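Local structure of 1-carboxybiuret hydrolase subunit AtzE (Pseudomonas sp., 6C62) at residues 84-92 with 123-134; 371-382 with 393-401. The protein hydrolyses 1-carboxybiuret to urea-1,3-dicarboxylate and ammonia, a step in the bacterial degradation of the herbicide atrazine. All coordinates share one frame; numbering follows the deposited sequence. Where two conformers were deposited one is given.

Contact 1: residues 84-92 with 123-134; sequences TLAGSKINR and FAYGFTTENTHY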
ATOM      1  N   THR A  84     -14.838  22.221  -8.579  1.00 10.90           N
ATOM      2  CA  THR A  84     -13.663  21.573  -9.210  1.00 10.74           C
ATOM      3  C   THR A  84     -14.095  20.581 -10.294  1.00 10.31           C
ATOM      4  O   THR A  84     -14.671  19.511  -9.982  1.00  9.61           O
ATOM      5  CB  THR A  84     -12.824  20.849  -8.143  1.00 10.92           C
ATOM      6  OG1 THR A  84     -12.506  21.767  -7.103  1.00 10.78           O
ATOM      7  CG2 THR A  84     -11.527  20.251  -8.763  1.00 10.82           C
ATOM      8  N   LEU A  85     -13.801  20.915 -11.540  1.00 10.00           N
ATOM      9  CA  LEU A  85     -14.302  20.083 -12.673  1.00 10.82           C
ATOM     10  C   LEU A  85     -13.483  18.839 -12.971  1.00  9.82           C
ATOM     11  O   LEU A  85     -14.047  17.844 -13.388  1.00  9.94           O
ATOM     12  CB  LEU A  85     -14.399  20.932 -13.945  1.00 12.03           C
ATOM     13  CG  LEU A  85     -15.369  22.115 -13.916  1.00 12.82           C
ATOM     14  CD1 LEU A  85     -15.217  22.872 -15.231  1.00 12.78           C
ATOM     15  CD2 LEU A  85     -16.806  21.599 -13.662  1.00 13.53           C
ATOM     16  N   ALA A  86     -12.143  18.920 -12.825  1.00  9.65           N
ATOM     17  CA  ALA A  86     -11.241  17.851 -13.241  1.00  9.30           C
ATOM     18  C   ALA A  86     -11.573  17.343 -14.669  1.00  9.48           C
ATOM     19  O   ALA A  86     -11.598  16.145 -14.936  1.00  8.92           O
ATOM     20  CB  ALA A  86     -11.272  16.717 -12.243  1.00  9.47           C
ATOM     21  N   GLY A  87     -11.827  18.301 -15.566  1.00  9.39           N
ATOM     22  CA  GLY A  87     -12.117  18.050 -16.967  1.00  9.89           C
ATOM     23  C   GLY A  87     -13.417  17.310 -17.303  1.00  9.87           C
ATOM     24  O   GLY A  87     -13.583  16.879 -18.442  1.00  9.54           O
ATOM     25  N   SER A  88     -14.318  17.169 -16.314  1.00  9.60           N
ATOM     26  CA  SER A  88     -15.459  16.352 -16.418  1.00  9.97           C
ATOM     27  C   SER A  88     -16.713  17.182 -16.482  1.00 10.23           C
ATOM     28  O   SER A  88     -16.739  18.366 -16.074  1.00 11.56           O
ATOM     29  CB  SER A  88     -15.561  15.397 -15.228  1.00 10.58           C
ATOM     30  OG  SER A  88     -16.055  16.109 -14.059  1.00  9.24           O
ATOM     31  N   LYS A  89     -17.766  16.568 -17.012  1.00 11.99           N
ATOM     32  CA  LYS A  89     -19.083  17.105 -16.780  1.00 14.85           C
ATOM     33  C   LYS A  89     -19.771  16.536 -15.566  1.00 13.51           C
ATOM     34  O   LYS A  89     -20.575  17.242 -14.961  1.00 13.32           O
ATOM     35  CB  LYS A  89     -19.939  17.094 -18.045  1.00 19.61           C
ATOM     36  CG  LYS A  89     -20.350  15.808 -18.599  1.00 20.80           C
ATOM     37  CD  LYS A  89     -21.323  16.082 -19.756  1.00 23.81           C
ATOM     38  CE  LYS A  89     -21.900  14.748 -20.165  1.00 25.60           C
ATOM     39  NZ  LYS A  89     -22.454  14.873 -21.536  1.00 28.61           N
ATOM     40  N   ILE A  90     -19.383  15.316 -15.155  1.00 13.13           N
ATOM     41  CA  ILE A  90     -19.875  14.698 -13.939  1.00 12.41           C
ATOM     42  C   ILE A  90     -19.754  15.571 -12.696  1.00 11.86           C
ATOM     43  O   ILE A  90     -20.654  15.637 -11.896  1.00 12.08           O
ATOM     44  CB  ILE A  90     -19.189  13.337 -13.757  1.00 13.36           C
ATOM     45  CG1 ILE A  90     -19.882  12.311 -14.652  1.00 13.25           C
ATOM     46  CG2 ILE A  90     -19.343  12.816 -12.321  1.00 15.40           C
ATOM     47  CD1 ILE A  90     -19.111  11.052 -14.847  1.00 13.08           C
ATOM     48  N   ASN A  91     -18.630  16.248 -12.535  1.00 11.36           N
ATOM     49  CA  ASN A  91     -18.386  17.072 -11.345  1.00 11.25           C
ATOM     50  C   ASN A  91     -19.163  18.410 -11.339  1.00 12.32           C
ATOM     51  O   ASN A  91     -19.130  19.089 -10.309  1.00 10.91           O
ATOM     52  CB  ASN A  91     -16.908  17.388 -11.162  1.00 10.81           C
ATOM     53  CG  ASN A  91     -16.096  16.191 -10.650  1.00 11.48           C
ATOM     54  OD1 ASN A  91     -16.585  15.073 -10.639  1.00 11.36           O
ATOM     55  ND2 ASN A  91     -14.834  16.445 -10.266  1.00 10.31           N
ATOM     56  N   ARG A  92     -19.903  18.739 -12.390  1.00 12.76           N
ATOM     57  CA  ARG A  92     -20.469  20.117 -12.474  1.00 14.36           C
ATOM     58  C   ARG A  92     -21.419  20.459 -11.334  1.00 14.50           C
ATOM     59  O   ARG A  92     -21.407  21.578 -10.871  1.00 14.67           O
ATOM     60  CB  ARG A  92     -21.224  20.375 -13.781  1.00 14.04           C
ATOM     61  CG  ARG A  92     -20.312  20.575 -14.984  1.00 14.39           C
ATOM     62  CD  ARG A  92     -21.062  20.345 -16.270  1.00 14.58           C
ATOM     63  NE  ARG A  92     -20.191  20.477 -17.409  1.00 15.28           N
ATOM     64  CZ  ARG A  92     -20.599  20.289 -18.666  1.00 16.13           C
ATOM     65  NH1 ARG A  92     -21.903  19.987 -18.922  1.00 16.93           N
ATOM     66  NH2 ARG A  92     -19.736  20.497 -19.638  1.00 17.10           N
ATOM     67  N   PHE A 123     -10.694  13.696 -15.973  1.00 11.49           N
ATOM     68  CA  PHE A 123     -10.232  12.884 -14.876  1.00 11.80           C
ATOM     69  C   PHE A 123      -8.782  12.509 -14.972  1.00 12.02           C
ATOM     70  O   PHE A 123      -8.342  11.558 -14.336  1.00 12.51           O
ATOM     71  CB  PHE A 123     -11.170  11.653 -14.639  1.00 12.36           C
ATOM     72  CG  PHE A 123     -12.539  12.004 -14.112  1.00 11.73           C
ATOM     73  CD1 PHE A 123     -12.721  12.940 -13.130  1.00 12.01           C
ATOM     74  CD2 PHE A 123     -13.676  11.367 -14.602  1.00 12.22           C
ATOM     75  CE1 PHE A 123     -14.003  13.216 -12.641  1.00 11.72           C
ATOM     76  CE2 PHE A 123     -14.922  11.628 -14.119  1.00 11.90           C
ATOM     77  CZ  PHE A 123     -15.095  12.564 -13.127  1.00 10.96           C
ATOM     78  N   ALA A 124      -8.033  13.282 -15.771  1.00 12.68           N
ATOM     79  CA  ALA A 124      -6.596  13.164 -15.934  1.00 13.42           C
ATOM     80  C   ALA A 124      -6.152  11.937 -16.733  1.00 15.08           C
ATOM     81  O   ALA A 124      -4.970  11.719 -16.795  1.00 18.12           O
ATOM     82  CB  ALA A 124      -5.884  13.196 -14.579  1.00 13.31           C
ATOM     83  N   TYR A 125      -7.035  11.176 -17.367  1.00 15.35           N
ATOM     84  CA  TYR A 125      -6.617   9.964 -18.108  1.00 16.42           C
ATOM     85  C   TYR A 125      -6.453  10.263 -19.596  1.00 16.71           C
ATOM     86  O   TYR A 125      -7.421  10.205 -20.363  1.00 17.52           O
ATOM     87  CB  TYR A 125      -7.638   8.834 -17.928  1.00 15.94           C
ATOM     88  CG  TYR A 125      -7.142   7.384 -18.137  1.00 15.00           C
ATOM     89  CD1 TYR A 125      -5.799   7.066 -18.380  1.00 15.06           C
ATOM     90  CD2 TYR A 125      -8.029   6.320 -18.012  1.00 15.39           C
ATOM     91  CE1 TYR A 125      -5.384   5.762 -18.537  1.00 14.24           C
ATOM     92  CE2 TYR A 125      -7.589   4.970 -18.108  1.00 15.47           C
ATOM     93  CZ  TYR A 125      -6.261   4.704 -18.373  1.00 15.01           C
ATOM     94  OH  TYR A 125      -5.815   3.397 -18.544  1.00 17.75           O
ATOM     95  N   GLY A 126      -5.267  10.640 -20.000  1.00 18.78           N
ATOM     96  CA  GLY A 126      -4.997  10.999 -21.426  1.00 18.12           C
ATOM     97  C   GLY A 126      -3.767  11.850 -21.560  1.00 19.81           C
ATOM     98  O   GLY A 126      -3.369  12.500 -20.582  1.00 23.93           O
ATOM     99  N   PHE A 127      -3.120  11.819 -22.720  1.00 16.14           N
ATOM    100  CA  PHE A 127      -1.942  12.647 -22.971  1.00 15.09           C
ATOM    101  C   PHE A 127      -2.101  13.687 -24.049  1.00 15.42           C
ATOM    102  O   PHE A 127      -1.094  14.191 -24.545  1.00 15.71           O
ATOM    103  CB  PHE A 127      -0.806  11.739 -23.375  1.00 14.60           C
ATOM    104  CG  PHE A 127      -0.285  10.901 -22.254  1.00 13.62           C
ATOM    105  CD1 PHE A 127       0.218  11.503 -21.112  1.00 13.80           C
ATOM    106  CD2 PHE A 127      -0.250   9.540 -22.360  1.00 13.69           C
ATOM    107  CE1 PHE A 127       0.684  10.727 -20.054  1.00 14.74           C
ATOM    108  CE2 PHE A 127       0.280   8.740 -21.324  1.00 14.72           C
ATOM    109  CZ  PHE A 127       0.724   9.354 -20.176  1.00 14.86           C
ATOM    110  N   THR A 128      -3.328  14.040 -24.419  1.00 16.66           N
ATOM    111  CA  THR A 128      -3.534  14.976 -25.552  1.00 15.89           C
ATOM    112  C   THR A 128      -4.464  16.177 -25.327  1.00 18.13           C
ATOM    113  O   THR A 128      -4.502  17.065 -26.163  1.00 17.51           O
ATOM    114  CB  THR A 128      -4.076  14.189 -26.733  1.00 16.68           C
ATOM    115  OG1 THR A 128      -5.403  13.711 -26.429  1.00 16.83           O
ATOM    116  CG2 THR A 128      -3.103  12.991 -27.095  1.00 17.52           C
ATOM    117  N   THR A 129      -5.173  16.228 -24.201  1.00 16.90           N
ATOM    118  CA  THR A 129      -6.148  17.285 -23.888  1.00 18.20           C
ATOM    119  C   THR A 129      -7.102  17.538 -25.064  1.00 17.75           C
ATOM    120  O   THR A 129      -7.262  18.663 -25.540  1.00 17.77           O
ATOM    121  CB  THR A 129      -5.481  18.602 -23.403  1.00 16.85           C
ATOM    122  OG1 THR A 129      -4.448  18.281 -22.484  1.00 18.02           O
ATOM    123  CG2 THR A 129      -6.530  19.510 -22.678  1.00 15.27           C
ATOM    124  N   GLU A 130      -7.637  16.447 -25.575  1.00 16.28           N
ATOM    125  CA  GLU A 130      -8.711  16.457 -26.538  1.00 19.11           C
ATOM    126  C   GLU A 130      -9.993  16.133 -25.784  1.00 17.01           C
ATOM    127  O   GLU A 130     -10.460  14.987 -25.761  1.00 23.95           O
ATOM    128  CB  GLU A 130      -8.401  15.448 -27.655  1.00 21.06           C
ATOM    129  CG  GLU A 130      -7.203  15.915 -28.515  1.00 23.88           C
ATOM    130  CD  GLU A 130      -6.767  14.857 -29.541  1.00 30.08           C
ATOM    131  OE1 GLU A 130      -6.116  13.804 -29.164  1.00 31.00           O
ATOM    132  OE2 GLU A 130      -7.074  15.111 -30.733  1.00 29.71           O
ATOM    133  N   ASN A 131     -10.531  17.129 -25.130  1.00 14.68           N
ATOM    134  CA  ASN A 131     -11.634  16.957 -24.214  1.00 12.85           C
ATOM    135  C   ASN A 131     -12.949  17.091 -25.003  1.00 12.93           C
ATOM    136  O   ASN A 131     -13.251  18.184 -25.609  1.00 11.77           O
ATOM    137  CB  ASN A 131     -11.517  18.007 -23.099  1.00 12.10           C
ATOM    138  CG  ASN A 131     -12.540  17.769 -21.966  1.00 13.21           C
ATOM    139  OD1 ASN A 131     -13.788  17.710 -22.214  1.00 12.67           O
ATOM    140  ND2 ASN A 131     -12.046  17.600 -20.738  1.00 12.17           N
ATOM    141  N   THR A 132     -13.759  16.045 -25.002  1.00 12.81           N
ATOM    142  CA  THR A 132     -15.041  16.081 -25.735  1.00 13.19           C
ATOM    143  C   THR A 132     -16.041  17.137 -25.167  1.00 14.17           C
ATOM    144  O   THR A 132     -16.762  17.756 -25.919  1.00 14.10           O
ATOM    145  CB  THR A 132     -15.698  14.673 -25.779  1.00 14.34           C
ATOM    146  OG1 THR A 132     -14.815  13.771 -26.412  1.00 12.78           O
ATOM    147  CG2 THR A 132     -17.056  14.627 -26.527  1.00 16.08           C
ATOM    148  N   HIS A 133     -16.064  17.376 -23.869  1.00 12.78           N
ATOM    149  CA  HIS A 133     -17.056  18.223 -23.265  1.00 12.89           C
ATOM    150  C   HIS A 133     -16.644  19.699 -23.456  1.00 13.65           C
ATOM    151  O   HIS A 133     -17.489  20.526 -23.809  1.00 14.36           O
ATOM    152  CB  HIS A 133     -17.206  17.977 -21.780  1.00 14.74           C
ATOM    153  CG  HIS A 133     -17.221  16.540 -21.362  1.00 15.30           C
ATOM    154  ND1 HIS A 133     -18.119  15.631 -21.852  1.00 15.44           N
ATOM    155  CD2 HIS A 133     -16.455  15.870 -20.462  1.00 16.56           C
ATOM    156  CE1 HIS A 133     -17.908  14.456 -21.297  1.00 17.09           C
ATOM    157  NE2 HIS A 133     -16.898  14.574 -20.436  1.00 17.10           N
ATOM    158  N   TYR A 134     -15.367  20.021 -23.205  1.00 11.01           N
ATOM    159  CA  TYR A 134     -14.880  21.378 -23.187  1.00 11.75           C
ATOM    160  C   TYR A 134     -14.150  21.819 -24.459  1.00 11.77           C
ATOM    161  O   TYR A 134     -13.772  22.974 -24.566  1.00 12.47           O
ATOM    162  CB  TYR A 134     -13.980  21.600 -21.936  1.00 11.70           C
ATOM    163  CG  TYR A 134     -14.769  21.410 -20.705  1.00 11.77           C
ATOM    164  CD1 TYR A 134     -15.701  22.336 -20.318  1.00 12.58           C
ATOM    165  CD2 TYR A 134     -14.682  20.240 -19.981  1.00 11.56           C
ATOM    166  CE1 TYR A 134     -16.468  22.131 -19.151  1.00 12.58           C
ATOM    167  CE2 TYR A 134     -15.445  20.029 -18.884  1.00 11.74           C
ATOM    168  CZ  TYR A 134     -16.357  20.968 -18.479  1.00 12.05           C
ATOM    169  OH  TYR A 134     -17.147  20.711 -17.391  1.00 11.86           O
TER
HETATM  170  O   HOH W   1     -20.208  15.745 -23.461  1.00 20.92           O

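Contact 2: residues 371-382 with 393-401; sequences ATPISAPAIGTE and CRPAMGLLT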
ATOM      1  N   ALA A 371      11.516  13.544 -23.638  1.00 14.80           N
ATOM      2  CA  ALA A 371      10.220  13.626 -22.970  1.00 14.53           C
ATOM      3  C   ALA A 371       9.079  12.958 -23.714  1.00 14.93           C
ATOM      4  O   ALA A 371       8.141  12.409 -23.089  1.00 15.63           O
ATOM      5  CB  ALA A 371       9.872  15.082 -22.705  1.00 16.09           C
ATOM      6  N   THR A 372       9.078  13.048 -25.037  1.00 13.50           N
ATOM      7  CA  THR A 372       8.036  12.435 -25.852  1.00 13.30           C
ATOM      8  C   THR A 372       8.718  11.810 -27.072  1.00 14.12           C
ATOM      9  O   THR A 372       9.826  12.245 -27.428  1.00 14.72           O
ATOM     10  CB  THR A 372       6.994  13.488 -26.328  1.00 13.41           C
ATOM     11  OG1 THR A 372       7.669  14.622 -26.901  1.00 13.69           O
ATOM     12  CG2 THR A 372       6.138  13.932 -25.208  1.00 13.50           C
ATOM     13  N   PRO A 373       8.112  10.773 -27.678  1.00 14.66           N
ATOM     14  CA  PRO A 373       8.751  10.086 -28.823  1.00 14.29           C
ATOM     15  C   PRO A 373       8.818  10.945 -30.080  1.00 14.60           C
ATOM     16  O   PRO A 373       9.748  10.794 -30.851  1.00 14.88           O
ATOM     17  CB  PRO A 373       7.888   8.860 -29.059  1.00 15.87           C
ATOM     18  CG  PRO A 373       6.894   8.823 -27.975  1.00 17.27           C
ATOM     19  CD  PRO A 373       6.854  10.142 -27.286  1.00 15.18           C
ATOM     20  N   ILE A 374       7.854  11.849 -30.239  1.00 14.74           N
ATOM     21  CA  ILE A 374       7.751  12.772 -31.333  1.00 16.08           C
ATOM     22  C   ILE A 374       7.194  14.136 -30.821  1.00 15.43           C
ATOM     23  O   ILE A 374       6.698  14.236 -29.681  1.00 14.71           O
ATOM     24  CB  ILE A 374       6.741  12.240 -32.397  1.00 18.08           C
ATOM     25  CG1 ILE A 374       5.368  11.947 -31.767  1.00 19.97           C
ATOM     26  CG2 ILE A 374       7.203  10.938 -33.044  1.00 18.20           C
ATOM     27  CD1 ILE A 374       4.240  11.850 -32.754  1.00 22.28           C
ATOM     28  N   SER A 375       7.244  15.149 -31.677  0.50 13.93           N
ATOM     29  CA  SER A 375       6.590  16.436 -31.418  0.50 14.00           C
ATOM     30  C   SER A 375       5.083  16.352 -31.658  0.50 14.27           C
ATOM     31  O   SER A 375       4.587  15.320 -32.125  0.50 15.14           O
ATOM     32  CB  SER A 375       7.206  17.515 -32.306  0.50 13.71           C
ATOM     33  OG  SER A 375       8.499  17.787 -31.824  0.50 14.11           O
ATOM     34  N   ALA A 376       4.358  17.438 -31.386  1.00 13.46           N
ATOM     35  CA  ALA A 376       2.926  17.399 -31.338  1.00 13.92           C
ATOM     36  C   ALA A 376       2.268  16.901 -32.640  1.00 15.80           C
ATOM     37  O   ALA A 376       2.500  17.481 -33.686  1.00 16.37           O
ATOM     38  CB  ALA A 376       2.376  18.756 -30.969  1.00 13.85           C
ATOM     39  N   PRO A 377       1.471  15.811 -32.568  1.00 15.96           N
ATOM     40  CA  PRO A 377       0.719  15.401 -33.728  1.00 17.22           C
ATOM     41  C   PRO A 377      -0.537  16.257 -33.939  1.00 18.06           C
ATOM     42  O   PRO A 377      -0.892  17.101 -33.051  1.00 16.79           O
ATOM     43  CB  PRO A 377       0.380  13.963 -33.410  1.00 18.72           C
ATOM     44  CG  PRO A 377       0.311  13.904 -31.944  1.00 18.41           C
ATOM     45  CD  PRO A 377       1.440  14.782 -31.507  1.00 16.99           C
ATOM     46  N   ALA A 378      -1.170  16.083 -35.097  1.00 17.18           N
ATOM     47  CA  ALA A 378      -2.426  16.788 -35.408  1.00 17.65           C
ATOM     48  C   ALA A 378      -3.517  16.398 -34.408  1.00 16.57           C
ATOM     49  O   ALA A 378      -3.606  15.278 -33.976  1.00 15.24           O
ATOM     50  CB  ALA A 378      -2.906  16.432 -36.850  1.00 17.88           C
ATOM     51  N   ILE A 379      -4.367  17.354 -34.087  1.00 19.08           N
ATOM     52  CA  ILE A 379      -5.579  17.090 -33.374  1.00 20.94           C
ATOM     53  C   ILE A 379      -6.385  16.043 -34.151  1.00 21.96           C
ATOM     54  O   ILE A 379      -6.485  16.144 -35.332  1.00 19.73           O
ATOM     55  CB  ILE A 379      -6.388  18.380 -33.204  1.00 23.78           C
ATOM     56  CG1 ILE A 379      -5.745  19.224 -32.094  1.00 24.18           C
ATOM     57  CG2 ILE A 379      -7.880  18.093 -32.908  1.00 23.91           C
ATOM     58  CD1 ILE A 379      -6.113  20.686 -32.138  1.00 25.33           C
ATOM     59  N   GLY A 380      -6.905  15.026 -33.459  1.00 21.94           N
ATOM     60  CA  GLY A 380      -7.644  13.941 -34.108  1.00 24.35           C
ATOM     61  C   GLY A 380      -6.847  12.739 -34.576  1.00 22.49           C
ATOM     62  O   GLY A 380      -7.391  11.827 -35.244  1.00 24.31           O
ATOM     63  N   THR A 381      -5.553  12.696 -34.220  1.00 21.67           N
ATOM     64  CA  THR A 381      -4.650  11.604 -34.648  1.00 19.40           C
ATOM     65  C   THR A 381      -4.982  10.380 -33.830  1.00 20.07           C
ATOM     66  O   THR A 381      -5.045  10.450 -32.592  1.00 19.35           O
ATOM     67  CB  THR A 381      -3.168  11.983 -34.484  1.00 19.60           C
ATOM     68  OG1 THR A 381      -2.883  13.101 -35.313  1.00 16.28           O
ATOM     69  CG2 THR A 381      -2.215  10.871 -34.938  1.00 20.81           C
ATOM     70  N   GLU A 382      -5.226   9.252 -34.510  1.00 18.38           N
ATOM     71  CA  GLU A 382      -5.461   7.995 -33.852  1.00 21.11           C
ATOM     72  C   GLU A 382      -4.222   7.113 -33.653  1.00 20.88           C
ATOM     73  O   GLU A 382      -4.147   6.379 -32.663  1.00 19.92           O
ATOM     74  CB  GLU A 382      -6.533   7.215 -34.600  1.00 23.75           C
ATOM     75  CG  GLU A 382      -7.920   7.855 -34.431  1.00 28.60           C
ATOM     76  CD  GLU A 382      -8.536   7.522 -33.055  1.00 29.68           C
ATOM     77  OE1 GLU A 382      -8.410   6.367 -32.585  1.00 34.91           O
ATOM     78  OE2 GLU A 382      -9.111   8.428 -32.424  1.00 33.29           O
ATOM     79  N   CYS A 393      -2.029   6.741 -30.647  1.00 21.32           N
ATOM     80  CA  CYS A 393      -1.462   8.040 -30.338  1.00 21.41           C
ATOM     81  C   CYS A 393      -1.581   8.409 -28.866  1.00 20.19           C
ATOM     82  O   CYS A 393      -0.629   8.874 -28.286  1.00 23.15           O
ATOM     83  CB  CYS A 393      -2.225   9.100 -31.130  1.00 23.29           C
ATOM     84  SG  CYS A 393      -1.671  10.794 -30.848  1.00 29.85           S
ATOM     85  N   ARG A 394      -2.771   8.274 -28.305  1.00 18.94           N
ATOM     86  CA  ARG A 394      -3.069   8.752 -26.981  1.00 24.18           C
ATOM     87  C   ARG A 394      -2.167   8.105 -25.912  1.00 23.90           C
ATOM     88  O   ARG A 394      -1.421   8.826 -25.310  1.00 31.61           O
ATOM     89  CB  ARG A 394      -4.600   8.759 -26.658  1.00 23.30           C
ATOM     90  CG  ARG A 394      -5.319   9.772 -27.575  1.00 25.45           C
ATOM     91  CD  ARG A 394      -6.800  10.008 -27.271  1.00 30.14           C
ATOM     92  NE  ARG A 394      -7.571   8.820 -27.611  1.00 30.55           N
ATOM     93  CZ  ARG A 394      -8.012   8.528 -28.857  1.00 37.31           C
ATOM     94  NH1 ARG A 394      -7.837   9.349 -29.917  1.00 31.04           N
ATOM     95  NH2 ARG A 394      -8.670   7.383 -29.060  1.00 36.66           N
ATOM     96  N   PRO A 395      -2.120   6.771 -25.789  1.00 22.50           N
ATOM     97  CA  PRO A 395      -1.138   6.177 -24.828  1.00 22.95           C
ATOM     98  C   PRO A 395       0.327   6.390 -25.183  1.00 23.69           C
ATOM     99  O   PRO A 395       1.183   6.521 -24.312  1.00 26.74           O
ATOM    100  CB  PRO A 395      -1.452   4.705 -24.892  1.00 22.93           C
ATOM    101  CG  PRO A 395      -2.896   4.671 -25.314  1.00 24.50           C
ATOM    102  CD  PRO A 395      -3.054   5.758 -26.313  1.00 21.13           C
ATOM    103  N   ALA A 396       0.627   6.393 -26.473  1.00 22.74           N
ATOM    104  CA  ALA A 396       2.030   6.452 -26.922  1.00 22.52           C
ATOM    105  C   ALA A 396       2.799   7.686 -26.506  1.00 19.99           C
ATOM    106  O   ALA A 396       4.038   7.597 -26.400  1.00 19.74           O
ATOM    107  CB  ALA A 396       2.118   6.339 -28.419  1.00 24.07           C
ATOM    108  N   MET A 397       2.115   8.835 -26.358  1.00 17.22           N
ATOM    109  CA  MET A 397       2.785  10.082 -25.964  1.00 19.59           C
ATOM    110  C   MET A 397       3.575   9.909 -24.640  1.00 16.61           C
ATOM    111  O   MET A 397       4.525  10.635 -24.387  1.00 15.89           O
ATOM    112  CB  MET A 397       1.775  11.234 -25.835  1.00 23.80           C
ATOM    113  CG  MET A 397       1.240  11.837 -27.153  1.00 26.96           C
ATOM    114  SD  MET A 397       2.571  12.402 -28.256  1.00 38.79           S
ATOM    115  CE  MET A 397       2.532  11.017 -29.342  1.00 34.26           C
ATOM    116  N   GLY A 398       3.158   8.959 -23.784  1.00 14.60           N
ATOM    117  CA  GLY A 398       3.849   8.740 -22.478  1.00 14.54           C
ATOM    118  C   GLY A 398       4.826   7.587 -22.392  1.00 13.45           C
ATOM    119  O   GLY A 398       5.258   7.194 -21.308  1.00 11.72           O
ATOM    120  N   LEU A 399       5.177   7.010 -23.529  1.00 13.42           N
ATOM    121  CA  LEU A 399       6.113   5.872 -23.540  1.00 14.23           C
ATOM    122  C   LEU A 399       7.437   6.106 -22.750  1.00 13.69           C
ATOM    123  O   LEU A 399       7.964   5.190 -22.117  1.00 13.42           O
ATOM    124  CB  LEU A 399       6.456   5.516 -25.021  1.00 15.46           C
ATOM    125  CG  LEU A 399       5.423   4.695 -25.812  1.00 16.53           C
ATOM    126  CD1 LEU A 399       5.795   4.655 -27.289  1.00 17.54           C
ATOM    127  CD2 LEU A 399       5.254   3.275 -25.310  1.00 17.53           C
ATOM    128  N   LEU A 400       7.991   7.302 -22.880  1.00 12.79           N
ATOM    129  CA  LEU A 400       9.259   7.684 -22.282  1.00 14.24           C
ATOM    130  C   LEU A 400       9.131   8.282 -20.861  1.00 14.72           C
ATOM    131  O   LEU A 400      10.095   8.294 -20.097  1.00 15.85           O
ATOM    132  CB  LEU A 400       9.959   8.686 -23.163  1.00 15.12           C
ATOM    133  CG  LEU A 400      10.191   8.174 -24.600  1.00 16.38           C
ATOM    134  CD1 LEU A 400      10.720   9.271 -25.522  1.00 19.40           C
ATOM    135  CD2 LEU A 400      11.133   6.978 -24.571  1.00 16.67           C
ATOM    136  N   THR A 401       7.946   8.760 -20.516  1.00 13.31           N
ATOM    137  CA  THR A 401       7.701   9.380 -19.211  1.00 12.00           C
ATOM    138  C   THR A 401       7.293   8.341 -18.155  1.00 11.78           C
ATOM    139  O   THR A 401       7.674   8.442 -16.975  1.00 12.59           O
ATOM    140  CB  THR A 401       6.614  10.473 -19.298  1.00 10.90           C
ATOM    141  OG1 THR A 401       5.475   9.991 -20.015  1.00 10.96           O
ATOM    142  CG2 THR A 401       7.128  11.639 -20.010  1.00 11.00           C
TER
HETATM  143  O   HOH W   2       6.903  10.069 -23.484  1.00 19.79           O

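Contact 1: residues 84-92 with 123-134
Three rings of residues 123-134 meet the turn at 85-88 and the residues after it: Phe123 and His133 are met over a face, Tyr134 at its rim and hydroxyl. Over the Phe123 face stands Ser88 CB, displaced toward the rim and 3.9 Å from the ring centroid, a CH-pi contact. Asn91 OD1 meets the same ring at its edge, its amide steeply inclined to the ring. The His133 ring is also used by its face, more centrally, since Lys89 CG lies only 12° off the normal. Lys89 crosses it at about a right angle, with CG set between the backbone N and the carbonyl carbon (chi1 67°) and the chain extended beyond, and one water joins Lys89 NZ to His133 ND1. The NE2 of His133 is taken by Glu122. Tyr134 works instead through its rim and hydroxyl. Its OH donates to Ser88 O at 2.7 Å, from above the carbonyl plane, and accepts from Arg92 NE at 3.1 Å, in the guanidinium plane; guanidinium and phenol planes stand 77° apart.

The turn itself, type I' from Leu85 to Ser88, is gripped by its carbonyls. Ala86 O accepts from Phe123 N at 2.8 Å, and Gly87 O takes Asn131 ND2 at 2.9 Å, in the carbonyl plane on a lone pair. The other end of that amide, Asn131 OD1, receives His133 N in an Asx turn and Tyr134 N in an Asx motif, tying down the backbone from which the two rings project. Three successive carbonyls, Ala86 to Ser88, are thus satisfied from the opposing segment. Because the phenol oxygen both gives and receives, Arg92 would be expected to polarise it and strengthen its bond to Ser88 O.

Contact 2: residues 371-382 with 393-401
Met397 and Leu400 bring the apolar grip on residues 371-382, and the packing is close around Pro373, whose CG lies 3.5 Å from Ala396 O. Leu400 CD1 sits against the peptide of Thr372, 3.6 Å from its carbonyl carbon. Met397 points its CB away from the other segment, yet bends at chi2 and again at chi3, which carries its methyl back: CE reaches Ile374 CG1 at 3.8 Å, the two chains crossing at about a right angle, while SD comes up to the CD corner of the Pro377 ring, at 4.2 Å. Cys393, with SG anti to the backbone N (chi1 179°), lays its sulfur against Pro377 CG at 3.8 Å. One water bridges the backbone beside Pro373, donating to Ala371 O and Met397 O and accepting from Leu400 N, so three backbone groups are satisfied without touching directly.

The other end, at Thr381 and Glu382, is more exposed and held by polar bonds. Cys393 N donates to Glu382 O at 2.9 Å, almost straight at 174° but from above the carbonyl plane. The Arg394 chain turns at chi3, and its NH1 forms a salt bridge with Glu382 OE2 at 3.0 Å. That oxygen lies in the guanidinium plane but is approached from above the carboxylate, and the two planes are 57° apart, so this is a single-oxygen bridge rather than a side-by-side pairing. Thr381 O, buried here, has no partner in the model.

Between the segments run the antiparallel strands 383-386 and 389-392, so Glu382 and Cys393 form the base of a beta hairpin that leads directly into helix 393-396. The opposite end of the contact lies near the probable amidase active site: the side chain of Thr401 is about 8 Å from that of Ser174, the acyl-forming serine by similarity.

In the fold
From the N terminus, contact 1 comes first: its segments enclose residues 93-122, with helix 102-109 and strand 113-118, so the loop after strand 70-74 is tied to the chain that leaves 113-118 for the small sheet of 130-131 and 135-139. Contact 2 opens much later, after strand 366-370, and closes across the short hairpin 383-392 before helix 402-407. The two loops follow in series, neither crossing nor nesting. Their centres are 18 Å apart, but they touch: Glu130 OE2 lies 2.7 Å from Gly380 N, a probable hydrogen bond, and Phe127 CB packs 3.6 Å from Met397 CB, joining the 123-134 loop to the 371-382 loop and to the segment beginning with helix 393-396.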